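Local coordinates for translation initiation factor eIF2 assembly protein (Schizosaccharomyces pombe, PDB 4ZGP), which acts as an ATP-dependent chaperone of the ATP-grasp fold, binding the gamma subunit of eIF2 so that it can assemble with the alpha and beta subunits, at residues T192-F197 and K226-L231; F243-Y248 and A254-I259. One frame throughout, in Å; residues are numbered along the deposited sequence. Where two conformers were deposited one is given.

Contact 1: T192-F197 and K226-L231; sequences TEFRCF and KLISDL. With ADP (adenosine-5'-diphosphate), chain C.
Ile228, on the helix, meets Cys196 and Phe194 of the strand in a small apolar contact that holds the helix against one face of the sheet. Its CG2 methyl lies 3.6 Å from Cys196 SG, while the longer branch brings CD1 to 3.9 Å from the same sulfur and to 4.1 Å from Phe194 CB. Ile228 CG1 stands anti to the carbonyl carbon (chi1 -68°) with chi2 extended, which carries CD1 to both strand side chains. A beta-branched residue suits this place because it offers two methyl-bearing arms, and the compact, weakly polar thiol of Cys196 lets the helix come close. The Phe194 and Ile228 side chains cross at about a right angle; Tyr224 of the same helix also meets the Phe194 ring, and Leu203 and Phe206 of strand 202-208 continue the apolar layer.

The polar side-chain bonds lie on the strand's other face and on the helix's outer side. In one of its two conformers Glu193 accepts at OE1 a hydrogen bond of 2.7 Å from ADP O3', and Arg209 salt-bridges its OE2. Arg195 has its CG anti to the backbone N (chi1 175°); its guanidinium is gripped by the Asp246 carboxylate and the Asp267 carbonyl oxygen, and NH2 comes only within 3.7 Å of ADP O1B, near the guanidinium plane. On the helix, Lys226 NZ bridges to Asp230 OD2, one turn on.

Alternation along strand 193-197 thus separates nucleotide-binding Glu193 and Arg195 from helix-packing Phe194 and Cys196, an alpha-on-beta layer backing the nucleotide site of an ATP-grasp fold.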
ATOM      1  N   THR A 192       5.338  -7.608  12.880  1.00 24.20           N
ATOM      2  CA  THR A 192       4.969  -6.396  13.616  1.00 24.38           C
ATOM      3  C   THR A 192       4.398  -5.347  12.656  1.00 24.02           C
ATOM      4  O   THR A 192       4.488  -4.132  12.908  1.00 23.95           O
ATOM      5  CB  THR A 192       6.140  -5.815  14.427  1.00 27.71           C
ATOM      6  OG1 THR A 192       7.175  -5.400  13.546  1.00 27.09           O
ATOM      7  CG2 THR A 192       6.703  -6.873  15.403  1.00 28.41           C
ATOM      8  N   GLU A 193       3.796  -5.843  11.581  1.00 26.14           N
ATOM      9  CA  GLU A 193       3.011  -4.984  10.709  0.54 25.81           C
ATOM     10  C   GLU A 193       1.529  -5.252  10.949  1.00 25.28           C
ATOM     11  O   GLU A 193       1.120  -6.389  11.204  1.00 25.16           O
ATOM     12  CB  GLU A 193       3.369  -5.191   9.236  0.54 29.08           C
ATOM     13  CG  GLU A 193       3.313  -3.893   8.447  0.54 30.40           C
ATOM     14  CD  GLU A 193       3.018  -4.082   6.982  0.54 32.85           C
ATOM     15  OE1 GLU A 193       3.421  -5.125   6.418  0.54 31.43           O
ATOM     16  OE2 GLU A 193       2.380  -3.179   6.406  0.54 27.58           O
ATOM     17  N   PHE A 194       0.730  -4.192  10.888  1.00 22.24           N
ATOM     18  CA  PHE A 194      -0.700  -4.328  11.188  1.00 21.88           C
ATOM     19  C   PHE A 194      -1.543  -3.637  10.131  1.00 23.92           C
ATOM     20  O   PHE A 194      -1.099  -2.685   9.496  1.00 20.60           O
ATOM     21  CB  PHE A 194      -1.039  -3.732  12.568  1.00 21.72           C
ATOM     22  CG  PHE A 194      -0.288  -4.366  13.696  1.00 23.33           C
ATOM     23  CD1 PHE A 194      -0.788  -5.500  14.324  1.00 23.84           C
ATOM     24  CD2 PHE A 194       0.945  -3.854  14.099  1.00 22.21           C
ATOM     25  CE1 PHE A 194      -0.080  -6.119  15.368  1.00 27.71           C
ATOM     26  CE2 PHE A 194       1.658  -4.462  15.162  1.00 24.79           C
ATOM     27  CZ  PHE A 194       1.140  -5.584  15.790  1.00 28.20           C
ATOM     28  N   ARG A 195      -2.778  -4.098   9.989  1.00 21.27           N
ATOM     29  CA  ARG A 195      -3.740  -3.429   9.132  1.00 16.68           C
ATOM     30  C   ARG A 195      -4.850  -2.879  10.019  1.00 22.78           C
ATOM     31  O   ARG A 195      -5.369  -3.599  10.861  1.00 21.11           O
ATOM     32  CB  ARG A 195      -4.294  -4.389   8.090  1.00 19.06           C
ATOM     33  CG  ARG A 195      -5.400  -3.770   7.240  1.00 22.07           C
ATOM     34  CD  ARG A 195      -5.505  -4.433   5.875  1.00 22.36           C
ATOM     35  NE  ARG A 195      -4.364  -4.119   5.017  1.00 22.89           N
ATOM     36  CZ  ARG A 195      -4.246  -4.524   3.758  1.00 29.51           C
ATOM     37  NH1 ARG A 195      -5.190  -5.287   3.224  1.00 26.32           N
ATOM     38  NH2 ARG A 195      -3.178  -4.168   3.029  1.00 27.22           N
ATOM     39  N   CYS A 196      -5.202  -1.608   9.816  1.00 20.97           N
ATOM     40  CA  CYS A 196      -5.961  -0.833  10.799  1.00 19.16           C
ATOM     41  C   CYS A 196      -7.148  -0.186  10.117  1.00 23.27           C
ATOM     42  O   CYS A 196      -7.022   0.515   9.108  1.00 20.49           O
ATOM     43  CB  CYS A 196      -5.081   0.231  11.457  1.00 21.86           C
ATOM     44  SG  CYS A 196      -3.477  -0.404  12.061  1.00 25.15           S
ATOM     45  N   PHE A 197      -8.317  -0.418  10.690  1.00 20.20           N
ATOM     46  CA  PHE A 197      -9.555  -0.098  10.026  1.00 21.81           C
ATOM     47  C   PHE A 197     -10.216   1.069  10.738  1.00 20.90           C
ATOM     48  O   PHE A 197     -10.349   1.079  11.962  1.00 22.22           O
ATOM     49  CB  PHE A 197     -10.468  -1.333  10.011  1.00 22.61           C
ATOM     50  CG  PHE A 197      -9.875  -2.504   9.289  1.00 22.58           C
ATOM     51  CD1 PHE A 197      -9.057  -3.408   9.952  1.00 19.72           C
ATOM     52  CD2 PHE A 197     -10.152  -2.717   7.954  1.00 22.61           C
ATOM     53  CE1 PHE A 197      -8.520  -4.499   9.274  1.00 17.23           C
ATOM     54  CE2 PHE A 197      -9.614  -3.802   7.278  1.00 21.43           C
ATOM     55  CZ  PHE A 197      -8.804  -4.692   7.934  1.00 19.50           C
ATOM     56  N   LYS A 226      -1.783   1.549  21.539  1.00 27.75           N
ATOM     57  CA  LYS A 226      -1.552   2.962  21.844  1.00 29.44           C
ATOM     58  C   LYS A 226      -0.768   3.635  20.725  1.00 24.54           C
ATOM     59  O   LYS A 226      -1.086   4.746  20.334  1.00 24.92           O
ATOM     60  CB  LYS A 226      -0.807   3.123  23.182  1.00 28.76           C
ATOM     61  CG  LYS A 226      -0.345   4.536  23.479  1.00 31.82           C
ATOM     62  CD  LYS A 226      -1.503   5.528  23.542  1.00 45.59           C
ATOM     63  CE  LYS A 226      -1.104   6.819  24.265  1.00 52.96           C
ATOM     64  NZ  LYS A 226       0.224   7.342  23.826  1.00 52.21           N
ATOM     65  N   LEU A 227       0.254   2.965  20.213  1.00 22.69           N
ATOM     66  CA  LEU A 227       1.033   3.535  19.107  1.00 24.35           C
ATOM     67  C   LEU A 227       0.197   3.695  17.820  1.00 25.46           C
ATOM     68  O   LEU A 227       0.360   4.674  17.089  1.00 22.04           O
ATOM     69  CB  LEU A 227       2.254   2.678  18.817  1.00 21.75           C
ATOM     70  CG  LEU A 227       3.315   2.672  19.916  1.00 32.73           C
ATOM     71  CD1 LEU A 227       4.440   1.706  19.566  1.00 33.08           C
ATOM     72  CD2 LEU A 227       3.850   4.081  20.165  1.00 36.04           C
ATOM     73  N   ILE A 228      -0.702   2.750  17.561  1.00 23.85           N
ATOM     74  CA  ILE A 228      -1.586   2.832  16.385  1.00 24.40           C
ATOM     75  C   ILE A 228      -2.599   3.963  16.554  1.00 22.56           C
ATOM     76  O   ILE A 228      -2.856   4.715  15.613  1.00 22.59           O
ATOM     77  CB  ILE A 228      -2.311   1.489  16.133  1.00 24.00           C
ATOM     78  CG1 ILE A 228      -1.280   0.437  15.687  1.00 23.23           C
ATOM     79  CG2 ILE A 228      -3.401   1.628  15.072  1.00 23.96           C
ATOM     80  CD1 ILE A 228      -1.806  -1.006  15.569  1.00 27.02           C
ATOM     81  N   SER A 229      -3.180   4.061  17.748  1.00 23.31           N
ATOM     82  CA  SER A 229      -4.113   5.132  18.107  0.54 25.49           C
ATOM     83  C   SER A 229      -3.458   6.506  17.940  1.00 26.13           C
ATOM     84  O   SER A 229      -4.036   7.447  17.390  1.00 28.38           O
ATOM     85  CB  SER A 229      -4.583   4.934  19.557  0.54 27.78           C
ATOM     86  OG  SER A 229      -5.634   5.808  19.904  0.54 31.12           O
ATOM     87  N   ASP A 230      -2.242   6.618  18.456  1.00 27.27           N
ATOM     88  CA  ASP A 230      -1.494   7.869  18.349  1.00 26.90           C
ATOM     89  C   ASP A 230      -1.210   8.242  16.900  1.00 26.77           C
ATOM     90  O   ASP A 230      -1.303   9.416  16.528  1.00 26.11           O
ATOM     91  CB  ASP A 230      -0.180   7.774  19.114  1.00 27.78           C
ATOM     92  CG  ASP A 230      -0.369   7.831  20.627  1.00 37.02           C
ATOM     93  OD1 ASP A 230      -1.470   8.214  21.098  1.00 40.12           O
ATOM     94  OD2 ASP A 230       0.596   7.489  21.340  1.00 39.86           O
ATOM     95  N   LEU A 231      -0.853   7.256  16.080  1.00 23.10           N
ATOM     96  CA  LEU A 231      -0.623   7.532  14.658  1.00 23.52           C
ATOM     97  C   LEU A 231      -1.915   8.032  13.991  1.00 24.57           C
ATOM     98  O   LEU A 231      -1.892   8.993  13.232  1.00 24.45           O
ATOM     99  CB  LEU A 231      -0.085   6.289  13.929  1.00 22.38           C
ATOM    100  CG  LEU A 231       0.161   6.411  12.428  1.00 24.98           C
ATOM    101  CD1 LEU A 231       1.088   7.583  12.156  1.00 25.80           C
ATOM    102  CD2 LEU A 231       0.772   5.132  11.852  1.00 25.38           C
TER
HETATM  103  PB  ADP C 301      -0.181  -3.208   0.128  0.69 45.51           P
HETATM  104  O1B ADP C 301      -0.848  -2.177   1.026  0.69 40.65           O
HETATM  105  O2B ADP C 301      -0.598  -3.116  -1.328  0.69 37.78           O
HETATM  106  O3B ADP C 301      -0.186  -4.577   0.776  0.69 37.41           O
HETATM  107  PA  ADP C 301       2.342  -2.245   1.179  0.69 35.58           P
HETATM  108  O1A ADP C 301       1.512  -2.069   2.426  0.69 42.32           O
HETATM  109  O2A ADP C 301       3.174  -1.121   0.584  0.69 36.30           O
HETATM  110  O3A ADP C 301       1.385  -2.789  -0.005  0.69 44.21           O
HETATM  111  O5' ADP C 301       3.334  -3.474   1.465  0.69 44.51           O
HETATM  112  C5' ADP C 301       3.111  -4.785   0.945  0.69 38.19           C
HETATM  113  C4' ADP C 301       4.118  -5.665   1.665  0.69 41.03           C
HETATM  114  O4' ADP C 301       5.420  -5.428   1.126  0.69 37.77           O
HETATM  115  C3' ADP C 301       4.188  -5.297   3.139  0.69 38.87           C
HETATM  116  O3' ADP C 301       3.434  -6.217   3.935  0.69 41.30           O
HETATM  117  C2' ADP C 301       5.660  -5.338   3.488  0.69 41.25           C
HETATM  118  O2' ADP C 301       5.999  -6.562   4.146  0.69 45.64           O
HETATM  119  C1' ADP C 301       6.393  -5.271   2.165  0.69 36.94           C
HETATM  120  N9  ADP C 301       6.999  -3.921   2.058  0.69 36.80           N
HETATM  121  C8  ADP C 301       6.331  -2.790   1.744  0.69 36.24           C
HETATM  122  N7  ADP C 301       7.171  -1.719   1.731  0.69 39.00           N
HETATM  123  C5  ADP C 301       8.408  -2.167   2.044  0.69 34.50           C
HETATM  124  C6  ADP C 301       9.751  -1.560   2.193  0.69 34.40           C
HETATM  125  N6  ADP C 301       9.910  -0.225   1.998  0.69 32.35           N
HETATM  126  N1  ADP C 301      10.789  -2.374   2.525  0.69 28.14           N
HETATM  127  C2  ADP C 301      10.601  -3.701   2.703  0.69 35.16           C
HETATM  128  N3  ADP C 301       9.408  -4.321   2.581  0.69 37.18           N
HETATM  129  C4  ADP C 301       8.290  -3.619   2.256  0.69 39.63           C

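Contact 2: F243-Y248 and A254-I259; sequences FVFDVY and AWLIDI. With ADP (adenosine-5'-diphosphate), chain C.
Asp246 and Asp258 stand side by side on the nucleotide face of an antiparallel hairpin, both carboxylates turned to the ADP phosphates. Asp246 OD2 lies 3.2 Å from ADP O1B, and Asp258 OD2 is 2.6 Å from that same oxygen. Their OD2 atoms remain 4.7 Å apart, and each acid has basic company: Arg195 and Arg209 bridge to Asp246, Lys115 to Asp258.

The backbone puts them there. Asp246 N bonds to Asp258 O, while Asp246 O takes the N-H of Ile257 at 2.8 Å, nearly straight at 168°, although the donor is tilted 35° from the carbonyl plane. Two residues, Ile257 and Asp258, thus sit opposite the single Asp246, which makes this a classic beta bulge.

Within the bulge Ile257 spreads its branches. CG1, anti to the carbonyl carbon (chi1 -60°), lies alongside Tyr248 CB at 3.8 Å, and CG2 approaches ADP O1A at 3.4 Å. With an alanine here, Tyr248 CB would probably lose its apolar neighbour and a gap would open beside the alpha-phosphate.

Farther along this face, the edge of the Trp255 indole meets Tyr248 O in its plane, CD1 being 3.5 Å away, beside the backbone bond from Trp255 N to that oxygen. The Tyr248 hydroxyl itself bonds to His189 N. On the reverse face the Leu256 side chain lies roughly perpendicular to that of Phe245, CD1 touching its CB, and Ile259 CG2 touches Phe243 CD2 at 3.8 Å. Large apolar residues suit this side: helix 221-233 packs on Phe243, Phe245 and Val247, and Trp37 covers Leu256 and Ile259.

Asp258, beside the phosphate oxygen, is with Asn260 inferred to bind magnesium, and Arg195, Arg209 and Lys115 probably offset the negative charge gathered here.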
ATOM      1  N   PHE A 243     -11.383   4.543   6.106  1.00 25.89           N
ATOM      2  CA  PHE A 243     -10.250   4.095   5.298  1.00 22.71           C
ATOM      3  C   PHE A 243      -9.496   3.007   6.053  1.00 19.71           C
ATOM      4  O   PHE A 243      -9.843   2.670   7.184  1.00 20.34           O
ATOM      5  CB  PHE A 243      -9.321   5.289   4.939  1.00 18.15           C
ATOM      6  CG  PHE A 243      -8.736   6.022   6.136  1.00 21.53           C
ATOM      7  CD1 PHE A 243      -9.445   7.030   6.773  1.00 22.35           C
ATOM      8  CD2 PHE A 243      -7.454   5.712   6.611  1.00 27.34           C
ATOM      9  CE1 PHE A 243      -8.899   7.730   7.857  1.00 23.03           C
ATOM     10  CE2 PHE A 243      -6.903   6.402   7.703  1.00 25.27           C
ATOM     11  CZ  PHE A 243      -7.621   7.412   8.321  1.00 25.47           C
ATOM     12  N   VAL A 244      -8.473   2.446   5.412  1.00 22.11           N
ATOM     13  CA  VAL A 244      -7.693   1.371   6.017  1.00 15.65           C
ATOM     14  C   VAL A 244      -6.227   1.756   5.928  1.00 20.46           C
ATOM     15  O   VAL A 244      -5.786   2.095   4.849  1.00 21.14           O
ATOM     16  CB  VAL A 244      -7.928   0.054   5.286  1.00 19.40           C
ATOM     17  CG1 VAL A 244      -7.135  -1.076   5.936  1.00 21.06           C
ATOM     18  CG2 VAL A 244      -9.468  -0.279   5.236  1.00 21.84           C
ATOM     19  N   PHE A 245      -5.488   1.723   7.031  1.00 17.83           N
ATOM     20  CA  PHE A 245      -4.067   2.084   6.927  1.00 18.27           C
ATOM     21  C   PHE A 245      -3.198   0.957   7.448  1.00 21.21           C
ATOM     22  O   PHE A 245      -3.592   0.245   8.364  1.00 21.67           O
ATOM     23  CB  PHE A 245      -3.766   3.441   7.623  1.00 15.13           C
ATOM     24  CG  PHE A 245      -3.915   3.473   9.131  1.00 20.36           C
ATOM     25  CD1 PHE A 245      -5.139   3.708   9.726  1.00 20.09           C
ATOM     26  CD2 PHE A 245      -2.802   3.405   9.952  1.00 24.29           C
ATOM     27  CE1 PHE A 245      -5.249   3.800  11.118  1.00 21.49           C
ATOM     28  CE2 PHE A 245      -2.903   3.496  11.341  1.00 24.80           C
ATOM     29  CZ  PHE A 245      -4.120   3.682  11.927  1.00 22.85           C
ATOM     30  N   ASP A 246      -2.043   0.745   6.800  1.00 19.29           N
ATOM     31  CA  ASP A 246      -1.117  -0.302   7.226  1.00 20.98           C
ATOM     32  C   ASP A 246       0.003   0.356   8.001  1.00 22.08           C
ATOM     33  O   ASP A 246       0.435   1.457   7.659  1.00 19.64           O
ATOM     34  CB  ASP A 246      -0.545  -1.090   6.034  1.00 19.92           C
ATOM     35  CG  ASP A 246      -1.602  -1.933   5.331  1.00 28.61           C
ATOM     36  OD1 ASP A 246      -2.643  -2.238   5.951  1.00 29.41           O
ATOM     37  OD2 ASP A 246      -1.401  -2.281   4.160  1.00 32.95           O
ATOM     38  N   VAL A 247       0.446  -0.291   9.073  1.00 22.61           N
ATOM     39  CA  VAL A 247       1.489   0.286   9.914  0.66 22.26           C
ATOM     40  C   VAL A 247       2.563  -0.732  10.229  1.00 24.94           C
ATOM     41  O   VAL A 247       2.283  -1.908  10.346  1.00 25.88           O
ATOM     42  CB  VAL A 247       0.932   0.812  11.232  0.66 25.90           C
ATOM     43  CG1 VAL A 247       0.066   1.961  10.963  0.66 23.73           C
ATOM     44  CG2 VAL A 247       0.166  -0.279  11.971  0.66 20.75           C
ATOM     45  N   TYR A 248       3.794  -0.248  10.336  1.00 21.38           N
ATOM     46  CA  TYR A 248       4.909  -1.073  10.758  1.00 22.79           C
ATOM     47  C   TYR A 248       5.403  -0.510  12.086  1.00 21.28           C
ATOM     48  O   TYR A 248       5.725   0.671  12.187  1.00 23.10           O
ATOM     49  CB  TYR A 248       6.026  -1.066   9.716  1.00 25.08           C
ATOM     50  CG  TYR A 248       7.240  -1.852  10.172  1.00 26.53           C
ATOM     51  CD1 TYR A 248       7.127  -3.180  10.546  1.00 26.47           C
ATOM     52  CD2 TYR A 248       8.503  -1.262  10.197  1.00 27.57           C
ATOM     53  CE1 TYR A 248       8.250  -3.913  10.967  1.00 28.50           C
ATOM     54  CE2 TYR A 248       9.637  -1.991  10.602  1.00 32.42           C
ATOM     55  CZ  TYR A 248       9.499  -3.311  10.988  1.00 29.76           C
ATOM     56  OH  TYR A 248      10.613  -4.034  11.399  1.00 26.48           O
ATOM     57  N   ALA A 254       5.921   3.832  15.299  1.00 29.26           N
ATOM     58  CA  ALA A 254       4.979   3.395  14.284  1.00 27.55           C
ATOM     59  C   ALA A 254       5.275   4.124  12.983  1.00 31.91           C
ATOM     60  O   ALA A 254       5.527   5.335  12.975  1.00 33.82           O
ATOM     61  CB  ALA A 254       3.541   3.645  14.744  1.00 27.96           C
ATOM     62  N   TRP A 255       5.308   3.370  11.892  1.00 22.65           N
ATOM     63  CA  TRP A 255       5.492   3.928  10.571  1.00 21.60           C
ATOM     64  C   TRP A 255       4.259   3.671   9.739  1.00 23.93           C
ATOM     65  O   TRP A 255       3.830   2.533   9.631  1.00 23.23           O
ATOM     66  CB  TRP A 255       6.684   3.284   9.869  1.00 23.10           C
ATOM     67  CG  TRP A 255       7.952   3.492  10.575  1.00 33.09           C
ATOM     68  CD1 TRP A 255       8.436   2.773  11.634  1.00 33.74           C
ATOM     69  CD2 TRP A 255       8.924   4.493  10.284  1.00 34.12           C
ATOM     70  NE1 TRP A 255       9.650   3.280  12.029  1.00 33.47           N
ATOM     71  CE2 TRP A 255       9.982   4.328  11.206  1.00 39.16           C
ATOM     72  CE3 TRP A 255       9.010   5.513   9.324  1.00 34.36           C
ATOM     73  CZ2 TRP A 255      11.113   5.150  11.201  1.00 41.04           C
ATOM     74  CZ3 TRP A 255      10.137   6.325   9.318  1.00 41.06           C
ATOM     75  CH2 TRP A 255      11.172   6.139  10.254  1.00 40.16           C
ATOM     76  N   LEU A 256       3.725   4.708   9.112  1.00 19.89           N
ATOM     77  CA  LEU A 256       2.648   4.510   8.141  1.00 18.53           C
ATOM     78  C   LEU A 256       3.178   3.840   6.880  1.00 25.17           C
ATOM     79  O   LEU A 256       4.130   4.318   6.286  1.00 23.29           O
ATOM     80  CB  LEU A 256       2.004   5.862   7.798  1.00 19.58           C
ATOM     81  CG  LEU A 256       0.915   5.832   6.727  1.00 19.54           C
ATOM     82  CD1 LEU A 256      -0.344   5.127   7.265  1.00 17.83           C
ATOM     83  CD2 LEU A 256       0.564   7.261   6.298  1.00 18.59           C
ATOM     84  N   ILE A 257       2.569   2.741   6.446  1.00 18.54           N
ATOM     85  CA  ILE A 257       3.067   2.037   5.266  1.00 22.18           C
ATOM     86  C   ILE A 257       2.168   2.233   4.049  1.00 26.08           C
ATOM     87  O   ILE A 257       2.647   2.388   2.928  1.00 20.38           O
ATOM     88  CB  ILE A 257       3.234   0.520   5.558  1.00 21.55           C
ATOM     89  CG1 ILE A 257       4.236   0.322   6.702  1.00 24.88           C
ATOM     90  CG2 ILE A 257       3.654  -0.250   4.311  1.00 23.08           C
ATOM     91  CD1 ILE A 257       5.649   0.847   6.382  1.00 23.69           C
ATOM     92  N   ASP A 258       0.851   2.260   4.260  1.00 20.41           N
ATOM     93  CA  ASP A 258      -0.044   2.419   3.120  1.00 19.39           C
ATOM     94  C   ASP A 258      -1.406   2.868   3.623  1.00 20.28           C
ATOM     95  O   ASP A 258      -1.709   2.722   4.802  1.00 18.52           O
ATOM     96  CB  ASP A 258      -0.172   1.104   2.336  1.00 22.96           C
ATOM     97  CG  ASP A 258      -0.655   1.309   0.892  1.00 28.43           C
ATOM     98  OD1 ASP A 258      -0.718   2.450   0.391  1.00 30.73           O
ATOM     99  OD2 ASP A 258      -0.958   0.302   0.238  1.00 35.49           O
ATOM    100  N   ILE A 259      -2.191   3.431   2.718  1.00 20.80           N
ATOM    101  CA  ILE A 259      -3.578   3.791   3.010  1.00 21.83           C
ATOM    102  C   ILE A 259      -4.412   3.244   1.852  1.00 21.68           C
ATOM    103  O   ILE A 259      -4.073   3.429   0.685  1.00 22.32           O
ATOM    104  CB  ILE A 259      -3.779   5.333   3.188  1.00 19.40           C
ATOM    105  CG1 ILE A 259      -2.950   5.872   4.370  1.00 20.80           C
ATOM    106  CG2 ILE A 259      -5.279   5.650   3.438  1.00 18.73           C
ATOM    107  CD1 ILE A 259      -3.140   7.356   4.669  1.00 23.85           C
TER
HETATM  108  PB  ADP C 301      -0.181  -3.208   0.128  0.69 45.51           P
HETATM  109  O1B ADP C 301      -0.848  -2.177   1.026  0.69 40.65           O
HETATM  110  O2B ADP C 301      -0.598  -3.116  -1.328  0.69 37.78           O
HETATM  111  O3B ADP C 301      -0.186  -4.577   0.776  0.69 37.41           O
HETATM  112  PA  ADP C 301       2.342  -2.245   1.179  0.69 35.58           P
HETATM  113  O1A ADP C 301       1.512  -2.069   2.426  0.69 42.32           O
HETATM  114  O2A ADP C 301       3.174  -1.121   0.584  0.69 36.30           O
HETATM  115  O3A ADP C 301       1.385  -2.789  -0.005  0.69 44.21           O
HETATM  116  O5' ADP C 301       3.334  -3.474   1.465  0.69 44.51           O
HETATM  117  C5' ADP C 301       3.111  -4.785   0.945  0.69 38.19           C
HETATM  118  C4' ADP C 301       4.118  -5.665   1.665  0.69 41.03           C
HETATM  119  O4' ADP C 301       5.420  -5.428   1.126  0.69 37.77           O
HETATM  120  C3' ADP C 301       4.188  -5.297   3.139  0.69 38.87           C
HETATM  121  O3' ADP C 301       3.434  -6.217   3.935  0.69 41.30           O
HETATM  122  C2' ADP C 301       5.660  -5.338   3.488  0.69 41.25           C
HETATM  123  O2' ADP C 301       5.999  -6.562   4.146  0.69 45.64           O
HETATM  124  C1' ADP C 301       6.393  -5.271   2.165  0.69 36.94           C
HETATM  125  N9  ADP C 301       6.999  -3.921   2.058  0.69 36.80           N
HETATM  126  C8  ADP C 301       6.331  -2.790   1.744  0.69 36.24           C
HETATM  127  N7  ADP C 301       7.171  -1.719   1.731  0.69 39.00           N
HETATM  128  C5  ADP C 301       8.408  -2.167   2.044  0.69 34.50           C
HETATM  129  C6  ADP C 301       9.751  -1.560   2.193  0.69 34.40           C
HETATM  130  N6  ADP C 301       9.910  -0.225   1.998  0.69 32.35           N
HETATM  131  N1  ADP C 301      10.789  -2.374   2.525  0.69 28.14           N
HETATM  132  C2  ADP C 301      10.601  -3.701   2.703  0.69 35.16           C
HETATM  133  N3  ADP C 301       9.408  -4.321   2.581  0.69 37.18           N
HETATM  134  C4  ADP C 301       8.290  -3.619   2.256  0.69 39.63           C

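After the N-terminal part of the fold the chain runs along strand 193-199, turns back through strand 202-208 and enters helix 221-233, where contact 1 closes a loop of 28 residues by returning the helix to the strand. It then passes into strand 243-250 and reverses, contact 2 closing the short hairpin with strand 253-261. The two closures follow in series and neither nests nor crosses. Strand 243-250 lies between strands 193-199 and 253-261, so both contacts share one sheet, with helix 221-233 on one face and ADP on the other. They join directly through the backbone, where Phe194 N lies 2.8 Å from Val247 O, a probable hydrogen bond coupling neighbouring strands.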